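Local coordinates for protein BPH (Thiobacillus denitrificans, PDB 5OVS) that is a bacterial proteasome homologue that forms a tetradecameric double ring and probably hydrolyses proteins in its inner cavity, at residues S132-A136 with M148-R153; A13-D17 with A163-V167. Residue numbers count along the deposited sequence, not the author numbering.

Contact 1 of 2, residues S132-A136 with M148-R153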
loop_
_atom_site.group_PDB
_atom_site.type_symbol
_atom_site.label_atom_id
_atom_site.label_comp_id
_atom_site.label_asym_id
_atom_site.label_seq_id
_atom_site.Cartn_x
_atom_site.Cartn_y
_atom_site.Cartn_z
ATOM N N SER K 132 -23.441 20.452 -33.734
ATOM C CA SER K 132 -24.008 20.687 -35.061
ATOM C C SER K 132 -25.400 20.064 -35.197
ATOM O O SER K 132 -26.198 20.498 -36.010
ATOM C CB SER K 132 -23.042 20.198 -36.160
ATOM O OG SER K 132 -22.673 18.815 -36.033
ATOM N N LYS K 133 -25.701 19.065 -34.373
ATOM C CA LYS K 133 -26.903 18.249 -34.536
ATOM C C LYS K 133 -27.526 17.957 -33.180
ATOM O O LYS K 133 -28.578 18.493 -32.846
ATOM C CB LYS K 133 -26.553 16.929 -35.243
ATOM C CG LYS K 133 -26.071 17.066 -36.680
ATOM C CD LYS K 133 -25.389 15.776 -37.111
ATOM C CE LYS K 133 -25.212 15.653 -38.609
ATOM N NZ LYS K 133 -23.950 16.255 -39.108
ATOM N N PHE K 134 -26.859 17.113 -32.399
ATOM C CA PHE K 134 -27.300 16.791 -31.057
ATOM C C PHE K 134 -26.132 16.391 -30.167
ATOM O O PHE K 134 -25.027 16.176 -30.654
ATOM C CB PHE K 134 -28.354 15.687 -31.087
ATOM C CG PHE K 134 -27.899 14.387 -31.707
ATOM C CD1 PHE K 134 -27.261 13.420 -30.943
ATOM C CD2 PHE K 134 -28.179 14.099 -33.030
ATOM C CE1 PHE K 134 -26.874 12.200 -31.497
ATOM C CE2 PHE K 134 -27.801 12.891 -33.596
ATOM C CZ PHE K 134 -27.149 11.937 -32.829
ATOM N N TYR K 135 -26.369 16.346 -28.859
ATOM C CA TYR K 135 -25.447 15.685 -27.938
ATOM C C TYR K 135 -26.139 15.426 -26.611
ATOM O O TYR K 135 -27.284 15.841 -26.412
ATOM C CB TYR K 135 -24.126 16.472 -27.747
ATOM C CG TYR K 135 -22.946 15.576 -27.404
ATOM C CD1 TYR K 135 -22.601 14.500 -28.222
ATOM C CD2 TYR K 135 -22.182 15.795 -26.259
ATOM C CE1 TYR K 135 -21.548 13.661 -27.899
ATOM C CE2 TYR K 135 -21.123 14.966 -25.929
ATOM C CZ TYR K 135 -20.811 13.904 -26.752
ATOM O OH TYR K 135 -19.752 13.096 -26.441
ATOM N N ALA K 136 -25.458 14.696 -25.728
ATOM C CA ALA K 136 -25.998 14.312 -24.416
ATOM C C ALA K 136 -24.875 14.184 -23.397
ATOM O O ALA K 136 -23.765 13.822 -23.756
ATOM C CB ALA K 136 -26.739 12.989 -24.525
ATOM N N MET K 148 -30.867 9.022 -30.159
ATOM C CA MET K 148 -30.972 10.193 -31.045
ATOM C C MET K 148 -30.304 9.955 -32.396
ATOM O O MET K 148 -30.755 10.472 -33.414
ATOM C CB MET K 148 -30.419 11.442 -30.372
ATOM C CG MET K 148 -31.264 11.820 -29.177
ATOM S SD MET K 148 -30.811 13.319 -28.324
ATOM C CE MET K 148 -29.156 12.905 -27.766
ATOM N N TYR K 149 -29.255 9.145 -32.414
ATOM C CA TYR K 149 -28.647 8.749 -33.671
ATOM C C TYR K 149 -29.687 8.092 -34.569
ATOM O O TYR K 149 -29.731 8.367 -35.763
ATOM C CB TYR K 149 -27.456 7.807 -33.441
ATOM C CG TYR K 149 -26.915 7.181 -34.712
ATOM C CD1 TYR K 149 -26.065 7.883 -35.551
ATOM C CD2 TYR K 149 -27.281 5.890 -35.081
ATOM C CE1 TYR K 149 -25.581 7.319 -36.716
ATOM C CE2 TYR K 149 -26.805 5.320 -36.244
ATOM C CZ TYR K 149 -25.957 6.031 -37.048
ATOM O OH TYR K 149 -25.492 5.452 -38.196
ATOM N N ALA K 150 -30.526 7.243 -33.983
ATOM C CA ALA K 150 -31.551 6.514 -34.722
ATOM C C ALA K 150 -32.730 7.370 -35.161
ATOM O O ALA K 150 -33.336 7.090 -36.183
ATOM C CB ALA K 150 -32.063 5.364 -33.883
ATOM N N ALA K 151 -33.067 8.395 -34.389
ATOM C CA ALA K 151 -34.294 9.161 -34.599
ATOM C C ALA K 151 -34.086 10.564 -35.170
ATOM O O ALA K 151 -35.054 11.255 -35.484
ATOM C CB ALA K 151 -35.037 9.270 -33.276
ATOM N N TYR K 152 -32.840 10.996 -35.296
ATOM C CA TYR K 152 -32.571 12.381 -35.668
ATOM C C TYR K 152 -33.174 12.734 -37.019
ATOM O O TYR K 152 -33.738 13.815 -37.202
ATOM C CB TYR K 152 -31.068 12.654 -35.687
ATOM C CG TYR K 152 -30.740 14.099 -35.954
ATOM C CD1 TYR K 152 -31.169 15.101 -35.088
ATOM C CD2 TYR K 152 -30.001 14.463 -37.062
ATOM C CE1 TYR K 152 -30.867 16.433 -35.326
ATOM C CE2 TYR K 152 -29.704 15.783 -37.321
ATOM C CZ TYR K 152 -30.135 16.769 -36.456
ATOM O OH TYR K 152 -29.804 18.076 -36.729
ATOM N N ARG K 153 -33.073 11.806 -37.960
ATOM C CA ARG K 153 -33.547 12.051 -39.301
ATOM C C ARG K 153 -34.918 11.452 -39.568
ATOM O O ARG K 153 -35.341 11.417 -40.705
ATOM C CB ARG K 153 -32.516 11.544 -40.304
ATOM C CG ARG K 153 -31.157 12.182 -40.080
ATOM C CD ARG K 153 -30.121 11.789 -41.120
ATOM N NE ARG K 153 -29.157 12.877 -41.333
ATOM C CZ ARG K 153 -28.100 13.143 -40.562
ATOM N NH1 ARG K 153 -27.820 12.402 -39.487
ATOM N NH2 ARG K 153 -27.304 14.163 -40.876
#
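In the helix-on-sheet layer of this proteasome-type subunit, residues 148-153, at the C-terminal part of helix 141-151, pack against strand 134-137, with Phe134 as the central side chain. Met148 CB sits 3.9 Å from the centroid of the Phe134 ring, nearly on the ring normal, a CH-pi contact over the face. The thioether adds an oblique Met-aromatic contact, SD being 5.1 Å from the same centroid, and its methyl runs on along the strand, Met148 CE lying 3.7 Å from Phe134 CD1 and 4.0 Å from Ala136 CB. Tyr152 comes in obliquely one turn later, its CD1 3.8 Å from Phe134 CD2. Its phenol ring also lies along Lys133, with Tyr152 OH 3.8 Å from Lys133 CB, while the hydroxyl hydrogen-bonds the carbonyl of Arg7 on the adjoining strand. Lys133 CE touches the edge of the Arg153 guanidinium, 3.4 Å from NH2; the like charges, Lys133 NZ and Arg153 NH2, are 4.3 Å apart, and NZ hydrogen-bonds Asp30 O of a neighbouring subunit. Tyr31 of that subunit meets the Phe134 ring edge-to-face. Apolar helix-on-strand packing without hydrogen bonds between the segments belongs to the four-layered alpha-beta-beta-alpha sandwich of the Ntn-hydrolase fold.

Contact 2 of 2, residues A13-D17 with A163-V167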
loop_
_atom_site.group_PDB
_atom_site.type_symbol
_atom_site.label_atom_id
_atom_site.label_comp_id
_atom_site.label_asym_id
_atom_site.label_seq_id
_atom_site.Cartn_x
_atom_site.Cartn_y
_atom_site.Cartn_z
ATOM N N ALA K 13 -33.886 22.393 -29.157
ATOM C CA ALA K 13 -34.515 21.793 -27.987
ATOM C C ALA K 13 -33.498 21.278 -26.996
ATOM O O ALA K 13 -32.342 21.048 -27.334
ATOM C CB ALA K 13 -35.454 20.679 -28.387
ATOM N N ILE K 14 -33.949 21.130 -25.757
ATOM C CA ILE K 14 -33.101 20.687 -24.665
ATOM C C ILE K 14 -33.974 19.910 -23.688
ATOM O O ILE K 14 -35.121 20.299 -23.427
ATOM C CB ILE K 14 -32.363 21.876 -24.000
ATOM C CG1 ILE K 14 -31.345 21.378 -22.974
ATOM C CG2 ILE K 14 -33.335 22.874 -23.371
ATOM C CD1 ILE K 14 -30.412 22.451 -22.465
ATOM N N ALA K 15 -33.463 18.779 -23.194
ATOM C CA ALA K 15 -34.246 17.942 -22.278
ATOM C C ALA K 15 -33.419 17.367 -21.139
ATOM O O ALA K 15 -32.196 17.438 -21.144
ATOM C CB ALA K 15 -34.941 16.831 -23.045
ATOM N N ALA K 16 -34.107 16.818 -20.148
ATOM C CA ALA K 16 -33.447 16.203 -19.007
ATOM C C ALA K 16 -34.409 15.260 -18.330
ATOM O O ALA K 16 -35.621 15.464 -18.376
ATOM C CB ALA K 16 -32.963 17.252 -18.015
ATOM N N ASP K 17 -33.867 14.223 -17.709
ATOM C CA ASP K 17 -34.671 13.385 -16.839
ATOM C C ASP K 17 -34.882 14.162 -15.525
ATOM O O ASP K 17 -34.414 15.284 -15.383
ATOM C CB ASP K 17 -34.005 12.013 -16.624
ATOM C CG ASP K 17 -33.070 12.000 -15.455
ATOM O OD1 ASP K 17 -31.953 12.558 -15.545
ATOM O OD2 ASP K 17 -33.471 11.425 -14.428
ATOM N N ALA K 163 -34.907 15.156 -28.642
ATOM C CA ALA K 163 -34.240 15.427 -27.363
ATOM C C ALA K 163 -34.881 14.624 -26.251
ATOM O O ALA K 163 -34.191 14.011 -25.449
ATOM C CB ALA K 163 -34.305 16.906 -27.032
ATOM N N ARG K 164 -36.213 14.618 -26.228
ATOM C CA ARG K 164 -36.959 13.861 -25.225
ATOM C C ARG K 164 -36.709 12.376 -25.385
ATOM O O ARG K 164 -36.493 11.673 -24.407
ATOM C CB ARG K 164 -38.456 14.134 -25.330
ATOM C CG ARG K 164 -38.856 15.533 -24.901
ATOM C CD ARG K 164 -40.319 15.770 -25.205
ATOM N NE ARG K 164 -41.164 14.911 -24.389
ATOM C CZ ARG K 164 -41.430 15.110 -23.097
ATOM N NH1 ARG K 164 -40.926 16.150 -22.438
ATOM N NH2 ARG K 164 -42.200 14.247 -22.448
ATOM N N LEU K 165 -36.751 11.895 -26.617
ATOM C CA LEU K 165 -36.548 10.476 -26.849
ATOM C C LEU K 165 -35.190 10.043 -26.294
ATOM O O LEU K 165 -35.058 8.944 -25.775
ATOM C CB LEU K 165 -36.687 10.131 -28.336
ATOM C CG LEU K 165 -36.674 8.626 -28.646
ATOM C CD1 LEU K 165 -37.888 7.932 -28.045
ATOM C CD2 LEU K 165 -36.618 8.364 -30.141
ATOM N N GLY K 166 -34.191 10.915 -26.391
ATOM C CA GLY K 166 -32.864 10.618 -25.881
ATOM C C GLY K 166 -32.878 10.331 -24.399
ATOM O O GLY K 166 -32.206 9.431 -23.910
ATOM N N VAL K 167 -33.670 11.099 -23.681
ATOM C CA VAL K 167 -33.784 10.947 -22.249
ATOM C C VAL K 167 -34.524 9.653 -21.893
ATOM O O VAL K 167 -34.179 9.002 -20.913
ATOM C CB VAL K 167 -34.510 12.168 -21.658
ATOM C CG1 VAL K 167 -34.763 11.990 -20.165
ATOM C CG2 VAL K 167 -33.704 13.439 -21.937
#
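Ala13 begins the approach of strand 11-16 to helix 159-173, its CB 4.2 Å from Ala163 CB. Ile14 turns its side chain away from the helix, toward Tyr45 and Ala47 of strand 44-48 in the other sheet, so this strand has one side in the helix layer and the other between the sheets. Ala15 points back and takes the most contact of the five: its CB is 4.0 Å from Ala163 CB, 3.8 Å from Ala163 O and 3.8 Å from Val167 CG2, filling the space between two residues one helical turn apart. Small alanines on both elements let the backbones come close, Ala15 CA and Ala163 CA being 5.7 Å apart. The axes of strand 13-16 and helix 163-167 approach to 7.2 Å and run nearly parallel, at 19°. This is the alpha-beta half of the alpha-beta-beta-alpha sandwich shared by proteasome subunits and other Ntn hydrolases. Ala16 again turns away, but its carbonyl carbon C lies 3.8 Å from Val167 CG1. Val167 CG1 also lies 3.4 Å from Asp17 N and 3.6 Å from Asp17 CB. The carboxylate leads away from the helix: OD1 forms a salt bridge with Lys37 and accepts a hydrogen bond from Thr2 N, and OD2 accepts from Leu19 N. Asp17 also packs on the N-terminal Thr1, the nucleophile position of proteasomal beta subunits, and its bond to Lys37 resembles the Asp-Lys pair there.

In the fold
Both contacts lay a helix on the same four-stranded sheet, their centres about 11 Å apart. Contact 2 is deep: it joins an inner strand to helix 159-173 through alanines and a valine, and the one charged residue of segment 13-17, Asp17, finds its partners elsewhere in the subunit. Contact 1 is only partly buried and lies farther from the chain's centre, at strand 134-137; larger aromatic and sulfur-bearing side chains fill it, and two neighbouring subunits pack against it, reaching even Phe134. The consecutive helices join the two directly: Ala151 CB is 3.6 Å from Leu165 CD2, and Met148 CG is 3.9 Å from Gly166 CA. Contact 1 nests inside the loop contact 2 closes.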